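Long-range contacts in chlorella virus DNA ligase-adenylate (Chlorella virus, PDB 1FVI), which probably seals nicks in duplex DNA in an ATP- and divalent-metal-dependent reaction that passes through a covalent enzyme-adenylate intermediate: residues A[197-202]-A[230-235]; A[268-273]-A[286-291]; A[9-14]-A[186-191]. The protein carries 1 engineered substitution. All coordinates share one frame; numbering follows the deposited sequence.

Interaction 1 (A[197-202]-A[230-235])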
ATOM      1  N   ILE A 197       2.965  14.576 -24.507  1.00 37.34           N
ATOM      2  CA  ILE A 197       3.200  14.965 -25.895  1.00 36.91           C
ATOM      3  C   ILE A 197       2.843  13.853 -26.888  1.00 36.46           C
ATOM      4  O   ILE A 197       2.281  14.125 -27.942  1.00 46.11           O
ATOM      5  CB  ILE A 197       4.629  15.473 -26.118  1.00 29.19           C
ATOM      6  CG1 ILE A 197       5.634  14.357 -25.935  1.00 34.14           C
ATOM      7  CG2 ILE A 197       4.943  16.609 -25.140  1.00 43.49           C
ATOM      8  CD1 ILE A 197       7.052  14.871 -25.809  1.00 53.42           C
ATOM      9  N   SER A 198       3.100  12.603 -26.521  1.00 35.23           N
ATOM     10  CA  SER A 198       2.766  11.466 -27.381  1.00 42.61           C
ATOM     11  C   SER A 198       2.579  10.178 -26.550  1.00 39.39           C
ATOM     12  O   SER A 198       2.785  10.186 -25.345  1.00 34.25           O
ATOM     13  CB  SER A 198       3.840  11.264 -28.460  1.00 36.47           C
ATOM     14  OG  SER A 198       5.086  10.915 -27.883  1.00 45.56           O
ATOM     15  N   MET A 199       2.149   9.095 -27.199  1.00 43.04           N
ATOM     16  CA  MET A 199       1.939   7.809 -26.536  1.00 35.52           C
ATOM     17  C   MET A 199       2.474   6.655 -27.364  1.00 36.57           C
ATOM     18  O   MET A 199       2.587   6.745 -28.590  1.00 34.60           O
ATOM     19  CB  MET A 199       0.456   7.555 -26.271  1.00 36.58           C
ATOM     20  CG  MET A 199      -0.161   8.486 -25.271  1.00 44.23           C
ATOM     21  SD  MET A 199      -1.876   8.086 -25.001  1.00 37.40           S
ATOM     22  CE  MET A 199      -2.358   9.534 -24.020  1.00 30.47           C
ATOM     23  N   THR A 200       2.772   5.558 -26.680  1.00 26.82           N
ATOM     24  CA  THR A 200       3.283   4.369 -27.324  1.00 31.24           C
ATOM     25  C   THR A 200       2.383   3.226 -26.874  1.00 46.90           C
ATOM     26  O   THR A 200       2.122   3.089 -25.672  1.00 41.74           O
ATOM     27  CB  THR A 200       4.710   4.078 -26.873  1.00 24.72           C
ATOM     28  OG1 THR A 200       5.510   5.239 -27.085  1.00 39.13           O
ATOM     29  CG2 THR A 200       5.295   2.934 -27.666  1.00 34.09           C
ATOM     30  N   ALA A 201       1.881   2.448 -27.840  1.00 38.36           N
ATOM     31  CA  ALA A 201       1.003   1.309 -27.565  1.00 41.07           C
ATOM     32  C   ALA A 201       1.715   0.178 -26.809  1.00 40.50           C
ATOM     33  O   ALA A 201       2.950   0.100 -26.802  1.00 33.52           O
ATOM     34  CB  ALA A 201       0.418   0.784 -28.857  1.00 42.24           C
ATOM     35  N   LEU A 202       0.921  -0.712 -26.215  1.00 36.50           N
ATOM     36  CA  LEU A 202       1.443  -1.835 -25.438  1.00 42.13           C
ATOM     37  C   LEU A 202       1.707  -3.133 -26.211  1.00 41.53           C
ATOM     38  O   LEU A 202       2.763  -3.746 -26.043  1.00 43.42           O
ATOM     39  CB  LEU A 202       0.519  -2.114 -24.245  1.00 43.98           C
ATOM     40  CG  LEU A 202       0.809  -3.300 -23.316  1.00 43.02           C
ATOM     41  CD1 LEU A 202       2.238  -3.252 -22.766  1.00 40.22           C
ATOM     42  CD2 LEU A 202      -0.204  -3.290 -22.176  1.00 35.80           C
ATOM     43  N   ASP A 230      -5.826  -2.265 -28.893  1.00 46.44           N
ATOM     44  CA  ASP A 230      -4.589  -2.083 -28.143  1.00 40.76           C
ATOM     45  C   ASP A 230      -4.830  -1.056 -27.034  1.00 39.74           C
ATOM     46  O   ASP A 230      -5.858  -0.368 -27.012  1.00 34.01           O
ATOM     47  CB  ASP A 230      -3.496  -1.578 -29.085  1.00 43.00           C
ATOM     48  CG  ASP A 230      -2.093  -1.927 -28.617  1.00 48.35           C
ATOM     49  OD1 ASP A 230      -1.900  -2.260 -27.428  1.00 45.01           O
ATOM     50  OD2 ASP A 230      -1.171  -1.866 -29.459  1.00 45.30           O
ATOM     51  N   VAL A 231      -3.892  -0.994 -26.094  1.00 40.26           N
ATOM     52  CA  VAL A 231      -3.949  -0.059 -24.976  1.00 37.42           C
ATOM     53  C   VAL A 231      -2.600   0.656 -24.889  1.00 39.24           C
ATOM     54  O   VAL A 231      -1.630   0.272 -25.570  1.00 32.04           O
ATOM     55  CB  VAL A 231      -4.241  -0.786 -23.638  1.00 40.72           C
ATOM     56  CG1 VAL A 231      -5.550  -1.576 -23.739  1.00 35.58           C
ATOM     57  CG2 VAL A 231      -3.085  -1.712 -23.262  1.00 35.66           C
ATOM     58  N   MET A 232      -2.549   1.711 -24.081  1.00 36.86           N
ATOM     59  CA  MET A 232      -1.318   2.478 -23.926  1.00 35.74           C
ATOM     60  C   MET A 232      -0.251   1.707 -23.133  1.00 34.98           C
ATOM     61  O   MET A 232      -0.553   1.035 -22.139  1.00 29.75           O
ATOM     62  CB  MET A 232      -1.615   3.850 -23.297  1.00 33.51           C
ATOM     63  CG  MET A 232      -0.378   4.691 -22.964  1.00 27.85           C
ATOM     64  SD  MET A 232       0.354   4.355 -21.323  1.00 26.66           S
ATOM     65  CE  MET A 232      -0.826   5.212 -20.346  1.00 16.83           C
ATOM     66  N   GLY A 233       0.978   1.741 -23.643  1.00 21.50           N
ATOM     67  CA  GLY A 233       2.079   1.064 -22.984  1.00 17.99           C
ATOM     68  C   GLY A 233       2.854   2.089 -22.180  1.00 30.30           C
ATOM     69  O   GLY A 233       3.229   1.845 -21.033  1.00 30.73           O
ATOM     70  N   SER A 234       3.100   3.245 -22.790  1.00 31.37           N
ATOM     71  CA  SER A 234       3.815   4.320 -22.118  1.00 30.06           C
ATOM     72  C   SER A 234       3.418   5.658 -22.715  1.00 31.65           C
ATOM     73  O   SER A 234       2.911   5.730 -23.842  1.00 22.09           O
ATOM     74  CB  SER A 234       5.340   4.148 -22.239  1.00 27.18           C
ATOM     75  OG  SER A 234       5.815   4.495 -23.534  1.00 31.24           O
ATOM     76  N   ILE A 235       3.574   6.702 -21.910  1.00 27.21           N
ATOM     77  CA  ILE A 235       3.308   8.055 -22.348  1.00 28.93           C
ATOM     78  C   ILE A 235       4.632   8.813 -22.265  1.00 30.44           C
ATOM     79  O   ILE A 235       5.441   8.571 -21.363  1.00 27.63           O
ATOM     80  CB  ILE A 235       2.237   8.759 -21.501  1.00 24.63           C
ATOM     81  CG1 ILE A 235       2.637   8.798 -20.019  1.00 24.25           C
ATOM     82  CG2 ILE A 235       0.898   8.097 -21.714  1.00 23.22           C
ATOM     83  CD1 ILE A 235       1.745   9.727 -19.174  1.00 23.62           C
TER
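The first two strands of the OB-fold domain, 190-201 and 232-237, run antiparallel here and are interrupted by a classic beta bulge in which Gly233 and Ser234 together face Thr200. The carbonyl of Thr200 is gripped twice: Thr200 O accepts from Gly233 N at 2.7 Å and from Ser234 N at 3.0 Å, both donors lying in the carbonyl plane. The return bond, Thr200 N to Ser234 O, is 2.8 Å long and nearly straight at 163°. Beyond the bulge the register has slipped by one residue, so that Ala201 pairs with Met232, and Leu202 N reaches Val231 O at 2.8 Å almost along the C=O axis. Met199 and Ile235 send their side chains to the same face of the sheet, where they lie side by side. With CG of Met199 beside its own backbone N (chi1 -67°), this atom rests 3.7 Å from Ile235 CG2, and the extended thioether carries SD on toward Met232 CG. Helix 252-260 covers this face, placing Phe258 against Met199 and Met232. Thr200 and Ser234 occupy the other face, where Thr200 CB sits 3.5 Å from Ser234 OG; that hydroxyl is hydrogen-bonded to Glu236. At the end of the paired run, next to the Leu202 N to Val231 O bond, Leu202 CD2 presses on Val231 CG2 at 3.5 Å, tighter than a normal methyl contact, the two side chains pointing the same way. The carboxylate of Asp230, which also receives Phe203 N through OD1, folds back on the backbone: Val231 N donates to Asp230 OD1 at 2.7 Å, meeting it from above the carboxylate plane.

Interaction 2 (A[268-273]-A[286-291])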
ATOM      1  N   LYS A 268      -2.215  17.389 -21.920  1.00 36.68           N
ATOM      2  CA  LYS A 268      -2.678  17.337 -20.531  1.00 34.59           C
ATOM      3  C   LYS A 268      -1.479  17.234 -19.588  1.00 33.19           C
ATOM      4  O   LYS A 268      -0.428  16.684 -19.943  1.00 32.15           O
ATOM      5  CB  LYS A 268      -3.621  16.158 -20.294  1.00 31.36           C
ATOM      6  CG  LYS A 268      -5.002  16.344 -20.870  1.00 50.53           C
ATOM      7  CD  LYS A 268      -5.690  17.586 -20.309  1.00 60.31           C
ATOM      8  CE  LYS A 268      -7.038  17.834 -20.980  1.00 66.81           C
ATOM      9  NZ  LYS A 268      -6.933  18.004 -22.467  1.00 70.29           N
ATOM     10  N   MET A 269      -1.632  17.796 -18.397  1.00 35.62           N
ATOM     11  CA  MET A 269      -0.584  17.766 -17.387  1.00 35.61           C
ATOM     12  C   MET A 269      -0.807  16.538 -16.492  1.00 36.34           C
ATOM     13  O   MET A 269      -1.903  16.331 -15.981  1.00 31.45           O
ATOM     14  CB  MET A 269      -0.686  19.027 -16.528  1.00 46.05           C
ATOM     15  CG  MET A 269       0.577  19.390 -15.782  1.00 64.83           C
ATOM     16  SD  MET A 269       1.775  20.188 -16.873  1.00 84.18           S
ATOM     17  CE  MET A 269       1.694  21.900 -16.307  1.00 87.20           C
ATOM     18  N   VAL A 270       0.212  15.707 -16.318  1.00 34.09           N
ATOM     19  CA  VAL A 270       0.079  14.541 -15.443  1.00 39.12           C
ATOM     20  C   VAL A 270       0.956  14.679 -14.187  1.00 39.11           C
ATOM     21  O   VAL A 270       2.015  15.318 -14.225  1.00 32.19           O
ATOM     22  CB  VAL A 270       0.439  13.196 -16.171  1.00 46.38           C
ATOM     23  CG1 VAL A 270      -0.476  12.968 -17.356  1.00 43.85           C
ATOM     24  CG2 VAL A 270       1.892  13.181 -16.620  1.00 42.10           C
ATOM     25  N   LYS A 271       0.454  14.170 -13.062  1.00 36.51           N
ATOM     26  CA  LYS A 271       1.198  14.168 -11.798  1.00 32.02           C
ATOM     27  C   LYS A 271       1.981  12.847 -11.750  1.00 31.13           C
ATOM     28  O   LYS A 271       1.429  11.788 -12.058  1.00 37.25           O
ATOM     29  CB  LYS A 271       0.243  14.223 -10.592  1.00 28.09           C
ATOM     30  CG  LYS A 271      -0.803  15.331 -10.652  1.00 40.75           C
ATOM     31  CD  LYS A 271      -1.492  15.552  -9.297  1.00 44.82           C
ATOM     32  CE  LYS A 271      -2.268  14.334  -8.813  1.00 63.50           C
ATOM     33  NZ  LYS A 271      -3.467  14.037  -9.652  1.00 75.58           N
ATOM     34  N   PHE A 272       3.262  12.906 -11.399  1.00 24.35           N
ATOM     35  CA  PHE A 272       4.085  11.696 -11.301  1.00 23.43           C
ATOM     36  C   PHE A 272       5.088  11.845 -10.177  1.00 23.69           C
ATOM     37  O   PHE A 272       5.215  12.914  -9.589  1.00 25.59           O
ATOM     38  CB  PHE A 272       4.810  11.371 -12.631  1.00 22.87           C
ATOM     39  CG  PHE A 272       5.936  12.332 -12.998  1.00 30.10           C
ATOM     40  CD1 PHE A 272       7.270  11.915 -12.930  1.00 30.03           C
ATOM     41  CD2 PHE A 272       5.662  13.639 -13.422  1.00 25.61           C
ATOM     42  CE1 PHE A 272       8.319  12.777 -13.275  1.00 24.68           C
ATOM     43  CE2 PHE A 272       6.701  14.507 -13.768  1.00 34.53           C
ATOM     44  CZ  PHE A 272       8.035  14.075 -13.694  1.00 26.99           C
ATOM     45  N   LYS A 273       5.750  10.749  -9.839  1.00 24.74           N
ATOM     46  CA  LYS A 273       6.771  10.750  -8.801  1.00 25.27           C
ATOM     47  C   LYS A 273       8.009  10.124  -9.407  1.00 28.37           C
ATOM     48  O   LYS A 273       7.924   9.403 -10.407  1.00 27.67           O
ATOM     49  CB  LYS A 273       6.331   9.929  -7.568  1.00 26.91           C
ATOM     50  CG  LYS A 273       5.361  10.651  -6.622  1.00 33.00           C
ATOM     51  CD  LYS A 273       4.787   9.713  -5.568  1.00 39.62           C
ATOM     52  CE  LYS A 273       3.750  10.412  -4.682  1.00 45.56           C
ATOM     53  NZ  LYS A 273       4.344  11.444  -3.774  1.00 43.87           N
ATOM     54  N   PRO A 286      10.566   6.999 -12.687  1.00 30.66           N
ATOM     55  CA  PRO A 286       9.308   7.757 -12.735  1.00 23.99           C
ATOM     56  C   PRO A 286       8.062   6.874 -12.620  1.00 27.77           C
ATOM     57  O   PRO A 286       8.032   5.739 -13.114  1.00 31.48           O
ATOM     58  CB  PRO A 286       9.393   8.467 -14.095  1.00 25.67           C
ATOM     59  CG  PRO A 286      10.186   7.483 -14.931  1.00 21.31           C
ATOM     60  CD  PRO A 286      11.272   7.054 -13.981  1.00 28.19           C
ATOM     61  N   VAL A 287       7.028   7.408 -11.983  1.00 22.16           N
ATOM     62  CA  VAL A 287       5.783   6.673 -11.789  1.00 21.48           C
ATOM     63  C   VAL A 287       4.607   7.606 -11.992  1.00 22.28           C
ATOM     64  O   VAL A 287       4.564   8.684 -11.405  1.00 22.76           O
ATOM     65  CB  VAL A 287       5.647   6.095 -10.337  1.00 26.98           C
ATOM     66  CG1 VAL A 287       4.446   5.139 -10.254  1.00 16.13           C
ATOM     67  CG2 VAL A 287       6.908   5.397  -9.910  1.00 26.64           C
ATOM     68  N   PHE A 288       3.644   7.168 -12.805  1.00 18.51           N
ATOM     69  CA  PHE A 288       2.444   7.943 -13.062  1.00 17.96           C
ATOM     70  C   PHE A 288       1.567   7.902 -11.821  1.00 22.38           C
ATOM     71  O   PHE A 288       1.362   6.842 -11.226  1.00 20.33           O
ATOM     72  CB  PHE A 288       1.679   7.346 -14.245  1.00 22.45           C
ATOM     73  CG  PHE A 288       0.295   7.909 -14.427  1.00 19.77           C
ATOM     74  CD1 PHE A 288       0.110   9.156 -15.000  1.00 17.00           C
ATOM     75  CD2 PHE A 288      -0.817   7.172 -14.063  1.00 21.66           C
ATOM     76  CE1 PHE A 288      -1.157   9.654 -15.210  1.00 16.39           C
ATOM     77  CE2 PHE A 288      -2.097   7.661 -14.270  1.00 24.27           C
ATOM     78  CZ  PHE A 288      -2.270   8.907 -14.848  1.00 18.70           C
ATOM     79  N   ILE A 289       1.063   9.061 -11.424  1.00 27.73           N
ATOM     80  CA  ILE A 289       0.189   9.142 -10.255  1.00 35.09           C
ATOM     81  C   ILE A 289      -1.235   9.438 -10.726  1.00 33.52           C
ATOM     82  O   ILE A 289      -2.172   8.671 -10.459  1.00 28.01           O
ATOM     83  CB  ILE A 289       0.649  10.251  -9.267  1.00 30.22           C
ATOM     84  CG1 ILE A 289       2.045   9.934  -8.721  1.00 24.49           C
ATOM     85  CG2 ILE A 289      -0.349  10.399  -8.133  1.00 27.89           C
ATOM     86  CD1 ILE A 289       2.148   8.589  -8.037  1.00 16.77           C
ATOM     87  N   GLY A 290      -1.376  10.522 -11.483  1.00 26.27           N
ATOM     88  CA  GLY A 290      -2.683  10.896 -11.961  1.00 20.21           C
ATOM     89  C   GLY A 290      -2.671  11.997 -12.980  1.00 25.65           C
ATOM     90  O   GLY A 290      -1.642  12.593 -13.263  1.00 37.18           O
ATOM     91  N   ILE A 291      -3.832  12.244 -13.567  1.00 36.99           N
ATOM     92  CA  ILE A 291      -3.969  13.294 -14.555  1.00 41.18           C
ATOM     93  C   ILE A 291      -4.275  14.604 -13.821  1.00 41.46           C
ATOM     94  O   ILE A 291      -4.776  14.594 -12.698  1.00 40.26           O
ATOM     95  CB  ILE A 291      -5.092  12.957 -15.552  1.00 46.44           C
ATOM     96  CG1 ILE A 291      -4.973  13.826 -16.796  1.00 46.46           C
ATOM     97  CG2 ILE A 291      -6.459  13.132 -14.901  1.00 71.21           C
ATOM     98  CD1 ILE A 291      -3.804  13.472 -17.650  1.00 52.56           C
TER
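Strands 269-273 and 286-291 pair antiparallel at 138°, with a one-residue slip between Lys271 and Phe272 where Ile289 and Gly290 together face Lys271 in a classic beta bulge. Lys271 O accepts from both, Ile289 N at 2.8 Å in the carbonyl plane and Gly290 N at 3.1 Å from above it. Lys271 N answers with a very short bond, 2.6 Å, to Gly290 O. Past the bulge, a regular two-bond pair joins Lys273 N to Val287 O (2.9 Å) and Val287 N to Lys273 O (2.7 Å). Phe288, its CG anti to the backbone N (chi1 169°), carries its ring to Gly290, whose N stands 3.7 Å above the ring plane, over its centre. The ring edge meets Val270: Phe288 CE1 lies 4.0 Å from Val270 CB, the two side chains crossing at about a right angle. On the same face Ile291 bends at chi2 (71°) to bring its CD1 within 3.4 Å of Val270 CG1, a tight contact. Phe272 also points to this face and meets the rings of Tyr239 and Phe244. On the other face, with Val287, which packs on helix 144-156, lie two lysines. The chain of Lys271, folded at chi3 and chi4, curls across Gly290 and gives a weak hydrogen bond from NZ to Ile291 O, whereas Lys273 runs its methylenes obliquely across the CD1 end of Ile289 and spends its NZ in a salt bridge with Asp191. Val270 and Phe272 are hydrogen-bonded through their backbones to strand 190-201, and Phe288 to Thr248 just after strand 244-246, so this hairpin supplies the fourth and fifth strands that close the five-stranded OB-fold barrel around a core of aromatic and aliphatic side chains.

Interaction 3 (A[9-14]-A[186-191])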
ATOM      1  N   ALA A   9       7.979   6.082  13.057  1.00 16.27           N
ATOM      2  CA  ALA A   9       8.785   7.278  13.065  1.00 27.40           C
ATOM      3  C   ALA A   9       8.995   7.571  11.557  1.00 28.49           C
ATOM      4  O   ALA A   9       8.797   6.699  10.700  1.00 19.97           O
ATOM      5  CB  ALA A   9      10.114   7.007  13.759  1.00 33.95           C
ATOM      6  N   THR A  10       9.345   8.802  11.221  1.00 29.83           N
ATOM      7  CA  THR A  10       9.568   9.146   9.824  1.00 30.22           C
ATOM      8  C   THR A  10      11.038   9.006   9.421  1.00 31.31           C
ATOM      9  O   THR A  10      11.950   9.424  10.157  1.00 27.83           O
ATOM     10  CB  THR A  10       9.074  10.570   9.534  1.00 32.89           C
ATOM     11  OG1 THR A  10       7.670  10.624   9.788  1.00 27.31           O
ATOM     12  CG2 THR A  10       9.353  10.974   8.069  1.00 23.89           C
ATOM     13  N   LEU A  11      11.254   8.360   8.275  1.00 31.73           N
ATOM     14  CA  LEU A  11      12.595   8.174   7.726  1.00 38.71           C
ATOM     15  C   LEU A  11      12.811   9.355   6.788  1.00 35.30           C
ATOM     16  O   LEU A  11      12.099   9.492   5.798  1.00 41.78           O
ATOM     17  CB  LEU A  11      12.675   6.853   6.949  1.00 40.29           C
ATOM     18  CG  LEU A  11      13.957   6.362   6.255  1.00 46.98           C
ATOM     19  CD1 LEU A  11      14.197   7.103   4.949  1.00 46.92           C
ATOM     20  CD2 LEU A  11      15.159   6.456   7.187  1.00 28.14           C
ATOM     21  N   GLU A  12      13.745  10.233   7.135  1.00 33.28           N
ATOM     22  CA  GLU A  12      14.028  11.402   6.312  1.00 30.80           C
ATOM     23  C   GLU A  12      15.252  11.136   5.449  1.00 33.21           C
ATOM     24  O   GLU A  12      15.262  11.441   4.255  1.00 45.80           O
ATOM     25  CB  GLU A  12      14.236  12.651   7.183  1.00 44.67           C
ATOM     26  CG  GLU A  12      12.977  13.139   7.922  1.00 62.65           C
ATOM     27  CD  GLU A  12      12.963  12.833   9.428  1.00 76.47           C
ATOM     28  OE1 GLU A  12      12.426  13.673  10.188  1.00 68.52           O
ATOM     29  OE2 GLU A  12      13.468  11.762   9.853  1.00 79.42           O
ATOM     30  N   ASN A  13      16.287  10.564   6.049  1.00 29.58           N
ATOM     31  CA  ASN A  13      17.507  10.246   5.313  1.00 26.23           C
ATOM     32  C   ASN A  13      17.537   8.735   5.052  1.00 28.95           C
ATOM     33  O   ASN A  13      17.640   7.924   5.987  1.00 24.95           O
ATOM     34  CB  ASN A  13      18.741  10.703   6.114  1.00 28.24           C
ATOM     35  CG  ASN A  13      20.071  10.245   5.501  1.00 31.79           C
ATOM     36  OD1 ASN A  13      20.133   9.813   4.346  1.00 37.11           O
ATOM     37  ND2 ASN A  13      21.139  10.338   6.285  1.00 36.50           N
ATOM     38  N   ILE A  14      17.419   8.366   3.779  1.00 23.04           N
ATOM     39  CA  ILE A  14      17.437   6.962   3.388  1.00 25.06           C
ATOM     40  C   ILE A  14      18.714   6.253   3.840  1.00 22.98           C
ATOM     41  O   ILE A  14      18.716   5.037   4.046  1.00 24.77           O
ATOM     42  CB  ILE A  14      17.238   6.779   1.854  1.00 25.18           C
ATOM     43  CG1 ILE A  14      16.823   5.340   1.564  1.00 23.70           C
ATOM     44  CG2 ILE A  14      18.526   7.103   1.081  1.00 20.54           C
ATOM     45  CD1 ILE A  14      16.524   5.083   0.111  1.00 38.13           C
ATOM     46  N   MET A 186       8.456   5.766   4.953  1.00 17.04           N
ATOM     47  CA  MET A 186       9.310   6.352   3.947  1.00 24.53           C
ATOM     48  C   MET A 186       8.598   6.807   2.685  1.00 18.86           C
ATOM     49  O   MET A 186       7.871   6.058   2.058  1.00 20.10           O
ATOM     50  CB  MET A 186      10.402   5.351   3.575  1.00 25.47           C
ATOM     51  CG  MET A 186      11.234   5.771   2.383  1.00 30.22           C
ATOM     52  SD  MET A 186      12.443   4.563   1.913  1.00 32.21           S
ATOM     53  CE  MET A 186      11.593   3.766   0.680  1.00 12.84           C
ATOM     54  N   LYS A 187       8.809   8.065   2.347  1.00 17.43           N
ATOM     55  CA  LYS A 187       8.256   8.661   1.143  1.00 30.54           C
ATOM     56  C   LYS A 187       9.426   9.472   0.584  1.00 25.42           C
ATOM     57  O   LYS A 187       9.572  10.659   0.844  1.00 24.67           O
ATOM     58  CB  LYS A 187       7.026   9.520   1.480  1.00 28.29           C
ATOM     59  CG  LYS A 187       5.814   8.686   1.935  1.00 30.11           C
ATOM     60  CD  LYS A 187       4.730   9.530   2.586  1.00 32.77           C
ATOM     61  CE  LYS A 187       4.050  10.453   1.600  1.00 27.96           C
ATOM     62  NZ  LYS A 187       3.018  11.304   2.265  1.00 35.16           N
ATOM     63  N   GLN A 188      10.320   8.764  -0.096  1.00 25.79           N
ATOM     64  CA  GLN A 188      11.512   9.369  -0.653  1.00 29.53           C
ATOM     65  C   GLN A 188      11.341   9.933  -2.058  1.00 27.94           C
ATOM     66  O   GLN A 188      12.161  10.736  -2.487  1.00 24.57           O
ATOM     67  CB  GLN A 188      12.671   8.372  -0.611  1.00 25.32           C
ATOM     68  CG  GLN A 188      13.136   8.001   0.800  1.00 31.09           C
ATOM     69  CD  GLN A 188      13.930   9.105   1.495  1.00 36.87           C
ATOM     70  OE1 GLN A 188      14.952   9.562   0.990  1.00 36.19           O
ATOM     71  NE2 GLN A 188      13.480   9.509   2.668  1.00 31.27           N
ATOM     72  N   PHE A 189      10.283   9.532  -2.765  1.00 23.63           N
ATOM     73  CA  PHE A 189      10.049  10.037  -4.121  1.00 29.36           C
ATOM     74  C   PHE A 189       9.453  11.434  -4.082  1.00 26.19           C
ATOM     75  O   PHE A 189       8.710  11.776  -3.159  1.00 22.51           O
ATOM     76  CB  PHE A 189       9.173   9.097  -4.961  1.00 21.51           C
ATOM     77  CG  PHE A 189       9.916   7.934  -5.549  1.00 15.59           C
ATOM     78  CD1 PHE A 189      10.942   7.320  -4.847  1.00 20.68           C
ATOM     79  CD2 PHE A 189       9.539   7.403  -6.777  1.00 20.96           C
ATOM     80  CE1 PHE A 189      11.577   6.187  -5.353  1.00 20.96           C
ATOM     81  CE2 PHE A 189      10.176   6.256  -7.300  1.00 15.99           C
ATOM     82  CZ  PHE A 189      11.189   5.652  -6.586  1.00 22.60           C
ATOM     83  N   LYS A 190       9.784  12.216  -5.107  1.00 28.39           N
ATOM     84  CA  LYS A 190       9.372  13.611  -5.254  1.00 26.30           C
ATOM     85  C   LYS A 190       8.202  13.734  -6.216  1.00 18.32           C
ATOM     86  O   LYS A 190       8.104  12.967  -7.162  1.00 25.17           O
ATOM     87  CB  LYS A 190      10.572  14.390  -5.803  1.00 29.14           C
ATOM     88  CG  LYS A 190      10.591  15.884  -5.571  1.00 41.78           C
ATOM     89  CD  LYS A 190      11.966  16.419  -5.989  1.00 54.25           C
ATOM     90  CE  LYS A 190      12.215  17.861  -5.560  1.00 53.86           C
ATOM     91  NZ  LYS A 190      11.484  18.842  -6.403  1.00 66.25           N
ATOM     92  N   ASP A 191       7.333  14.710  -5.968  1.00 19.50           N
ATOM     93  CA  ASP A 191       6.174  14.981  -6.806  1.00 23.24           C
ATOM     94  C   ASP A 191       6.509  16.000  -7.879  1.00 29.64           C
ATOM     95  O   ASP A 191       7.050  17.073  -7.591  1.00 31.73           O
ATOM     96  CB  ASP A 191       5.035  15.549  -5.976  1.00 23.98           C
ATOM     97  CG  ASP A 191       4.368  14.515  -5.135  1.00 30.22           C
ATOM     98  OD1 ASP A 191       3.818  13.545  -5.704  1.00 29.17           O
ATOM     99  OD2 ASP A 191       4.397  14.677  -3.899  1.00 42.66           O
TER
HETATM  100  O   HOH W   1      10.778   9.646   3.431  1.00 31.02           O
HETATM  101  O   HOH W   2      17.310  10.785   1.912  1.00 35.68           O
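Water 1 is held by three short bonds: its oxygen accepts from Lys187 N at 2.7 Å and from Gln188 NE2 at 2.8 Å, and it donates to Leu11 O at 2.7 Å. The same amide nitrogen, Gln188 NE2, gives a second and direct bond to Glu12 O, 3.1 Å long and nearly straight at 170°. The carbonyl of Glu12 is met from well above its own plane, yet its oxygen lies almost in the plane of the Gln188 amide. Water 2 completes the grip, donating to Gln188 OE1 at 2.8 Å and to Glu12 O while accepting from Ile14 N, so both ends of the amide are engaged and its flip is fixed. With CG anti to the carbonyl carbon (chi1 -66°) and a bend at chi2 (-74°), the amide reaches across to the 9-14 segment. The contact sits at the edge of an adenylation-domain sheet, where strand 9-10 runs parallel to strand 184-186, and the chain leaving that strand is the linker to the OB domain. Lys185 and Lys187 flank Met186 in a pattern consistent with motif V of covalent nucleotidyltransferases; both are AMP-binding residues, although Lys187 does not touch the nucleotide in this model. Apolar atoms line the amide as well: Leu11 crosses Gln188 at about a right angle, its CD1 3.4 Å from Gln188 NE2 and 4.1 Å from Met186 CG. Ile14 CB lies 3.7 Å from Gln188 OE1, at the amide's other end. Helix 144-156 backs the site: Leu147 packs on Ile14 and Met186, while the carboxylate of Glu151 takes the backbone N-H groups of Gln188 and Phe189.

How the interactions relate
From the N terminus, the chain traverses most of the adenylation domain before interaction 3 closes a loop of 171 residues, bringing the start of the linker back beside 9-14. The linker then runs into strand 190-201, whose far end enters interaction 1 with the next strand across a loop that is partly unmodelled. Interaction 2 follows as a short hairpin near the C terminus. The three closures come in series, neither nested nor crossed. Strand 190-201 unites them: interaction 3 ends on its beginning, where Asp191 meets interaction 2, and strands 232-237 and 269-275 lie on its two sides in one sheet, so that interaction 1 pairs it with the first and interaction 2 continues from the second.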